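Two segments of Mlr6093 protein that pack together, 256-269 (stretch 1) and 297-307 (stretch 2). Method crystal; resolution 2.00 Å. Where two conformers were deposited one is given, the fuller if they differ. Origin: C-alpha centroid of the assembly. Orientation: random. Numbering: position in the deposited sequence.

Stretch 1 (256-269) SSDQLKSPSPGIFE
Stretch 2, residues 297-307: SIDIRAQSKST

Two antiparallel strands can pack through side chains and shared water alone, and this contact is a compact example, for no direct hydrogen bond crosses between the modelled atoms. Strand 259-261 and strand 298-301 run at 171°, their axes approaching to 7.8 Å, too far for backbone pairing. The register places Ser262 CA 7.1 Å from Ile300 CA and, at the other end, Ser257 CA 6.4 Å from Gln303 CA; 511 Å² is buried in all.

Extended backbones (phi/psi -85/135 at Leu260, -116/110 at Ile300) alternate their side chains, so Leu260, Ile298 and Ile300 point toward the partner while Gln259, Lys261, Asp299 and Arg301 point away. Ile300 (chi1 m, chi2 t) is the centre, with the largest covered area. Its CG2 lies 4.0 Å from Leu260 CB, and its CD1 reaches the edge of the Phe268 ring, 3.9 Å from CE1; Phe268 adopts chi1 t with chi2 69°. Leu260 (m, t) sets CD2 3.6 Å from Arg301 O and CD1 4.1 Å from Ala302 CA, its branched end lying along the backbone where the strand gives way to loop. Beyond, at phi/psi -80/-15, the compact ring of Pro263 brings CG to 3.7 Å from Ile298 CG2, while Ser264 OG sits 3.4 Å from Ile298 CD1.

The opposite end is polar and hydrated. Within the 3-10 segment 256-258, Ser257 O accepts from water 1 (2.7 Å), which accepts in turn from Gln303 N (2.8 Å), linking the two backbones. Water 2 donates to Asp258 OD1 and Ser306 OG, each at 2.7 Å, and hydrogen-bonds Ser304 OG at 3.0 Å. Asp258 (chi1 m) points its CA-to-CB bond away, yet its carboxylate returns to accept from this water. Ser306 OG (chi1 p) in turn donates to Ser304 O at 2.8 Å, bracing the loop.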

ATOM      1  N   SER A 256      -6.123   5.710  24.782  1.00 35.65           N
ATOM      2  CA  SER A 256      -4.914   4.848  24.810  1.00 35.99           C
ATOM      3  C   SER A 256      -5.151   3.341  24.838  1.00 33.28           C
ATOM      4  O   SER A 256      -4.456   2.619  24.133  1.00 35.23           O
ATOM      5  CB  SER A 256      -3.947   5.260  25.915  1.00 38.96           C
ATOM      6  OG  SER A 256      -3.218   6.386  25.462  1.00 47.40           O
ATOM      7  N   SER A 257      -6.169   2.876  25.555  1.00 31.28           N
ATOM      8  CA  SER A 257      -6.486   1.433  25.576  1.00 33.17           C
ATOM      9  C   SER A 257      -6.987   0.852  24.203  1.00 32.81           C
ATOM     10  O   SER A 257      -7.012  -0.373  24.017  1.00 30.05           O
ATOM     11  CB  SER A 257      -7.480   1.122  26.683  1.00 33.08           C
ATOM     12  OG  SER A 257      -8.690   1.798  26.480  1.00 39.71           O
ATOM     13  N   ASP A 258      -7.376   1.746  23.282  1.00 31.41           N
ATOM     14  CA  ASP A 258      -7.848   1.405  21.959  1.00 32.17           C
ATOM     15  C   ASP A 258      -6.732   1.346  20.918  1.00 32.53           C
ATOM     16  O   ASP A 258      -6.992   0.948  19.782  1.00 31.37           O
ATOM     17  CB  ASP A 258      -8.846   2.456  21.475  1.00 29.77           C
ATOM     18  CG  ASP A 258     -10.085   2.549  22.306  1.00 33.59           C
ATOM     19  OD1 ASP A 258     -10.692   1.505  22.570  1.00 33.67           O
ATOM     20  OD2 ASP A 258     -10.508   3.687  22.617  1.00 38.97           O
ATOM     21  N   GLN A 259      -5.524   1.785  21.281  1.00 32.80           N
ATOM     22  CA  GLN A 259      -4.375   1.790  20.387  1.00 33.47           C
ATOM     23  C   GLN A 259      -3.579   0.537  20.680  1.00 33.17           C
ATOM     24  O   GLN A 259      -2.804   0.498  21.624  1.00 33.80           O
ATOM     25  CB  GLN A 259      -3.523   3.042  20.615  1.00 33.32           C
ATOM     26  CG  GLN A 259      -4.255   4.343  20.286  1.00 36.27           C
ATOM     27  CD  GLN A 259      -3.542   5.548  20.841  1.00 38.40           C
ATOM     28  OE1 GLN A 259      -4.157   6.407  21.452  1.00 43.98           O
ATOM     29  NE2 GLN A 259      -2.227   5.583  20.689  1.00 44.32           N
ATOM     30  N   LEU A 260      -3.785  -0.498  19.873  1.00 31.38           N
ATOM     31  CA  LEU A 260      -3.143  -1.776  20.105  1.00 29.47           C
ATOM     32  C   LEU A 260      -1.718  -1.789  19.484  1.00 29.87           C
ATOM     33  O   LEU A 260      -1.508  -1.359  18.349  1.00 28.36           O
ATOM     34  CB  LEU A 260      -4.038  -2.912  19.589  1.00 29.70           C
ATOM     35  CG  LEU A 260      -5.478  -2.937  20.119  1.00 29.71           C
ATOM     36  CD1 LEU A 260      -6.209  -4.078  19.464  1.00 31.65           C
ATOM     37  CD2 LEU A 260      -5.531  -3.096  21.633  1.00 33.04           C
ATOM     38  N   LYS A 261      -0.766  -2.293  20.260  1.00 31.37           N
ATOM     39  CA  LYS A 261       0.648  -2.349  19.892  1.00 32.24           C
ATOM     40  C   LYS A 261       1.156  -3.793  19.932  1.00 30.81           C
ATOM     41  O   LYS A 261       0.601  -4.627  20.627  1.00 32.16           O
ATOM     42  CB  LYS A 261       1.472  -1.486  20.863  1.00 33.38           C
ATOM     43  CG  LYS A 261       1.155   0.029  20.822  1.00 34.19           C
ATOM     44  CD  LYS A 261       1.763   0.766  22.019  1.00 34.97           C
ATOM     45  N   SER A 262       2.186  -4.087  19.146  1.00 30.41           N
ATOM     46  CA  SER A 262       2.815  -5.377  19.156  1.00 30.50           C
ATOM     47  C   SER A 262       3.695  -5.437  20.415  1.00 30.35           C
ATOM     48  O   SER A 262       4.378  -4.468  20.726  1.00 30.07           O
ATOM     49  CB  SER A 262       3.693  -5.551  17.924  1.00 32.93           C
ATOM     50  OG  SER A 262       4.638  -4.487  17.821  1.00 37.24           O
ATOM     51  N   PRO A 263       3.702  -6.573  21.127  1.00 28.66           N
ATOM     52  CA  PRO A 263       4.530  -6.676  22.323  1.00 30.42           C
ATOM     53  C   PRO A 263       6.010  -6.972  22.023  1.00 30.40           C
ATOM     54  O   PRO A 263       6.845  -6.866  22.924  1.00 33.43           O
ATOM     55  CB  PRO A 263       3.920  -7.875  23.033  1.00 30.35           C
ATOM     56  CG  PRO A 263       3.501  -8.761  21.898  1.00 28.05           C
ATOM     57  CD  PRO A 263       2.982  -7.834  20.861  1.00 28.55           C
ATOM     58  N   SER A 264       6.312  -7.392  20.792  1.00 31.09           N
ATOM     59  CA  SER A 264       7.659  -7.779  20.375  1.00 30.12           C
ATOM     60  C   SER A 264       7.741  -7.687  18.858  1.00 29.45           C
ATOM     61  O   SER A 264       6.719  -7.460  18.219  1.00 29.55           O
ATOM     62  CB  SER A 264       8.001  -9.190  20.924  1.00 29.96           C
ATOM     63  OG  SER A 264       6.979 -10.153  20.718  1.00 31.63           O
ATOM     64  N   PRO A 265       8.954  -7.757  18.279  1.00 27.38           N
ATOM     65  CA  PRO A 265       9.016  -7.705  16.826  1.00 26.22           C
ATOM     66  C   PRO A 265       8.572  -9.014  16.164  1.00 24.98           C
ATOM     67  O   PRO A 265       8.711 -10.074  16.746  1.00 23.40           O
ATOM     68  CB  PRO A 265      10.503  -7.443  16.541  1.00 26.99           C
ATOM     69  CG  PRO A 265      11.202  -8.023  17.686  1.00 25.91           C
ATOM     70  CD  PRO A 265      10.306  -7.797  18.869  1.00 27.08           C
ATOM     71  N   GLY A 266       8.031  -8.911  14.952  1.00 24.40           N
ATOM     72  CA  GLY A 266       7.579 -10.094  14.194  1.00 24.49           C
ATOM     73  C   GLY A 266       6.780  -9.698  12.960  1.00 23.95           C
ATOM     74  O   GLY A 266       6.748  -8.524  12.589  1.00 22.16           O
ATOM     75  N   ILE A 267       6.101 -10.666  12.348  1.00 24.05           N
ATOM     76  CA  ILE A 267       5.205 -10.372  11.212  1.00 22.69           C
ATOM     77  C   ILE A 267       3.794 -10.191  11.767  1.00 22.59           C
ATOM     78  O   ILE A 267       3.229 -11.114  12.349  1.00 23.63           O
ATOM     79  CB  ILE A 267       5.174 -11.483  10.153  1.00 23.57           C
ATOM     80  CG1 ILE A 267       6.540 -11.697   9.544  1.00 25.72           C
ATOM     81  CG2 ILE A 267       4.228 -11.119   9.003  1.00 22.47           C
ATOM     82  CD1 ILE A 267       6.633 -13.010   8.799  1.00 27.10           C
ATOM     83  N   PHE A 268       3.242  -8.988  11.626  1.00 21.00           N
ATOM     84  CA  PHE A 268       1.899  -8.725  12.078  1.00 21.80           C
ATOM     85  C   PHE A 268       0.970  -9.221  10.990  1.00 20.74           C
ATOM     86  O   PHE A 268       1.209  -8.949   9.828  1.00 22.11           O
ATOM     87  CB  PHE A 268       1.647  -7.219  12.283  1.00 23.41           C
ATOM     88  CG  PHE A 268       0.226  -6.896  12.624  1.00 22.57           C
ATOM     89  CD1 PHE A 268      -0.295  -7.265  13.855  1.00 20.82           C
ATOM     90  CD2 PHE A 268      -0.608  -6.251  11.702  1.00 26.36           C
ATOM     91  CE1 PHE A 268      -1.601  -6.981  14.184  1.00 18.99           C
ATOM     92  CE2 PHE A 268      -1.911  -5.948  12.028  1.00 21.65           C
ATOM     93  CZ  PHE A 268      -2.421  -6.319  13.274  1.00 21.08           C
ATOM     94  N   GLU A 269      -0.076  -9.931  11.384  1.00 21.73           N
ATOM     95  CA  GLU A 269      -1.097 -10.409  10.479  1.00 22.42           C
ATOM     96  C   GLU A 269      -2.431  -9.853  10.965  1.00 22.82           C
ATOM     97  O   GLU A 269      -2.868 -10.244  12.039  1.00 22.80           O
ATOM     98  CB  GLU A 269      -1.159 -11.934  10.502  1.00 21.49           C
ATOM     99  CG  GLU A 269      -2.325 -12.484   9.681  1.00 24.34           C
ATOM    100  CD  GLU A 269      -2.492 -13.949   9.783  1.00 22.85           C
ATOM    101  OE1 GLU A 269      -1.691 -14.635  10.430  1.00 27.02           O
ATOM    102  OE2 GLU A 269      -3.466 -14.428   9.202  1.00 26.79           O
ATOM    103  N   SER A 297       2.810 -18.214  17.727  1.00 28.16           N
ATOM    104  CA  SER A 297       2.423 -16.850  17.396  0.50 29.43           C
ATOM    105  C   SER A 297       1.729 -16.212  18.608  1.00 29.09           C
ATOM    106  O   SER A 297       1.149 -16.927  19.460  1.00 30.44           O
ATOM    107  CB  SER A 297       1.505 -16.818  16.173  0.50 28.79           C
ATOM    108  OG  SER A 297       0.324 -17.560  16.403  0.50 29.12           O
ATOM    109  N   ILE A 298       1.788 -14.879  18.666  1.00 28.32           N
ATOM    110  CA  ILE A 298       1.232 -14.065  19.748  1.00 28.08           C
ATOM    111  C   ILE A 298      -0.049 -13.389  19.292  1.00 26.37           C
ATOM    112  O   ILE A 298      -0.055 -12.731  18.266  1.00 24.58           O
ATOM    113  CB  ILE A 298       2.276 -12.969  20.161  1.00 29.74           C
ATOM    114  CG1 ILE A 298       3.519 -13.615  20.806  1.00 29.96           C
ATOM    115  CG2 ILE A 298       1.675 -11.898  21.088  1.00 22.78           C
ATOM    116  CD1 ILE A 298       4.743 -12.712  20.859  1.00 30.05           C
ATOM    117  N   ASP A 299      -1.123 -13.573  20.047  1.00 27.13           N
ATOM    118  CA  ASP A 299      -2.406 -12.894  19.790  1.00 28.43           C
ATOM    119  C   ASP A 299      -2.409 -11.476  20.363  1.00 27.19           C
ATOM    120  O   ASP A 299      -1.892 -11.244  21.468  1.00 26.18           O
ATOM    121  CB  ASP A 299      -3.551 -13.640  20.445  1.00 29.37           C
ATOM    122  CG  ASP A 299      -3.694 -15.026  19.938  1.00 33.30           C
ATOM    123  OD1 ASP A 299      -3.652 -15.217  18.700  1.00 29.50           O
ATOM    124  OD2 ASP A 299      -3.878 -15.920  20.791  1.00 34.30           O
ATOM    125  N   ILE A 300      -2.985 -10.542  19.600  1.00 27.19           N
ATOM    126  CA  ILE A 300      -3.126  -9.131  19.999  1.00 27.06           C
ATOM    127  C   ILE A 300      -4.650  -8.889  20.101  1.00 28.24           C
ATOM    128  O   ILE A 300      -5.352  -8.882  19.085  1.00 25.19           O
ATOM    129  CB  ILE A 300      -2.440  -8.161  19.001  1.00 28.83           C
ATOM    130  CG1 ILE A 300      -0.948  -8.512  18.816  1.00 24.30           C
ATOM    131  CG2 ILE A 300      -2.627  -6.700  19.483  1.00 25.59           C
ATOM    132  CD1 ILE A 300      -0.253  -7.748  17.758  1.00 25.28           C
ATOM    133  N   ARG A 301      -5.152  -8.715  21.329  1.00 26.74           N
ATOM    134  CA  ARG A 301      -6.590  -8.621  21.583  1.00 26.98           C
ATOM    135  C   ARG A 301      -7.142  -7.228  21.943  1.00 26.11           C
ATOM    136  O   ARG A 301      -6.461  -6.419  22.592  1.00 23.09           O
ATOM    137  CB  ARG A 301      -6.950  -9.593  22.703  1.00 27.83           C
ATOM    138  CG  ARG A 301      -6.768 -11.058  22.360  1.00 29.96           C
ATOM    139  CD  ARG A 301      -6.908 -11.938  23.584  1.00 31.87           C
ATOM    140  NE  ARG A 301      -6.657 -13.331  23.213  1.00 31.72           N
ATOM    141  CZ  ARG A 301      -7.565 -14.211  22.781  1.00 36.20           C
ATOM    142  NH1 ARG A 301      -8.843 -13.903  22.637  1.00 32.61           N
ATOM    143  NH2 ARG A 301      -7.184 -15.444  22.458  1.00 40.93           N
ATOM    144  N   ALA A 302      -8.386  -6.983  21.521  1.00 25.26           N
ATOM    145  CA  ALA A 302      -9.133  -5.770  21.848  1.00 27.21           C
ATOM    146  C   ALA A 302      -9.390  -5.704  23.375  1.00 25.72           C
ATOM    147  O   ALA A 302      -9.759  -6.702  24.012  1.00 23.39           O
ATOM    148  CB  ALA A 302     -10.465  -5.743  21.103  1.00 25.24           C
ATOM    149  N   GLN A 303      -9.175  -4.528  23.948  1.00 28.25           N
ATOM    150  CA  GLN A 303      -9.402  -4.297  25.374  1.00 29.32           C
ATOM    151  C   GLN A 303     -10.838  -3.888  25.703  1.00 31.00           C
ATOM    152  O   GLN A 303     -11.178  -3.781  26.878  1.00 30.11           O
ATOM    153  CB  GLN A 303      -8.425  -3.265  25.914  1.00 29.34           C
ATOM    154  CG  GLN A 303      -6.990  -3.711  25.779  1.00 35.29           C
ATOM    155  CD  GLN A 303      -6.005  -2.747  26.398  1.00 35.26           C
ATOM    156  OE1 GLN A 303      -6.223  -2.215  27.489  1.00 32.07           O
ATOM    157  NE2 GLN A 303      -4.894  -2.550  25.718  1.00 38.08           N
ATOM    158  N   SER A 304     -11.668  -3.642  24.689  1.00 30.57           N
ATOM    159  CA  SER A 304     -13.067  -3.302  24.897  1.00 30.09           C
ATOM    160  C   SER A 304     -13.836  -3.489  23.607  1.00 30.48           C
ATOM    161  O   SER A 304     -13.246  -3.620  22.525  1.00 26.99           O
ATOM    162  CB  SER A 304     -13.244  -1.838  25.360  1.00 30.89           C
ATOM    163  OG  SER A 304     -13.152  -0.946  24.272  1.00 36.89           O
ATOM    164  N   LYS A 305     -15.162  -3.478  23.732  1.00 29.24           N
ATOM    165  CA  LYS A 305     -16.035  -3.576  22.582  1.00 30.06           C
ATOM    166  C   LYS A 305     -15.804  -2.281  21.837  1.00 29.09           C
ATOM    167  O   LYS A 305     -15.874  -1.218  22.433  1.00 29.62           O
ATOM    168  CB  LYS A 305     -17.506  -3.725  22.999  1.00 30.33           C
ATOM    169  CG  LYS A 305     -18.440  -3.886  21.827  1.00 33.51           C
ATOM    170  CD  LYS A 305     -19.859  -4.059  22.249  1.00 38.29           C
ATOM    171  CE  LYS A 305     -20.755  -4.168  21.030  1.00 40.21           C
ATOM    172  NZ  LYS A 305     -20.443  -5.361  20.191  1.00 51.38           N
ATOM    173  N   SER A 306     -15.475  -2.378  20.553  1.00 28.73           N
ATOM    174  CA  SER A 306     -15.127  -1.218  19.763  1.00 28.13           C
ATOM    175  C   SER A 306     -15.220  -1.511  18.272  1.00 27.32           C
ATOM    176  O   SER A 306     -15.511  -2.652  17.879  1.00 28.93           O
ATOM    177  CB  SER A 306     -13.699  -0.790  20.143  1.00 29.09           C
ATOM    178  OG  SER A 306     -12.866  -1.936  20.273  1.00 29.50           O
ATOM    179  N   THR A 307     -15.026  -0.459  17.460  1.00 26.41           N
ATOM    180  CA  THR A 307     -15.011  -0.554  15.999  1.00 27.49           C
ATOM    181  C   THR A 307     -13.592  -0.422  15.518  1.00 25.18           C
ATOM    182  O   THR A 307     -12.811   0.317  16.098  1.00 25.68           O
ATOM    183  CB  THR A 307     -15.901   0.543  15.346  1.00 28.06           C
ATOM    184  OG1 THR A 307     -17.248   0.368  15.804  1.00 34.82           O
ATOM    185  CG2 THR A 307     -15.906   0.448  13.835  1.00 25.92           C
TER
HETATM  186  O   HOH W   1      -8.651  -2.097  22.755  1.00 29.54           O
HETATM  187  O   HOH W   2     -11.104  -1.072  22.082  1.00 28.96           O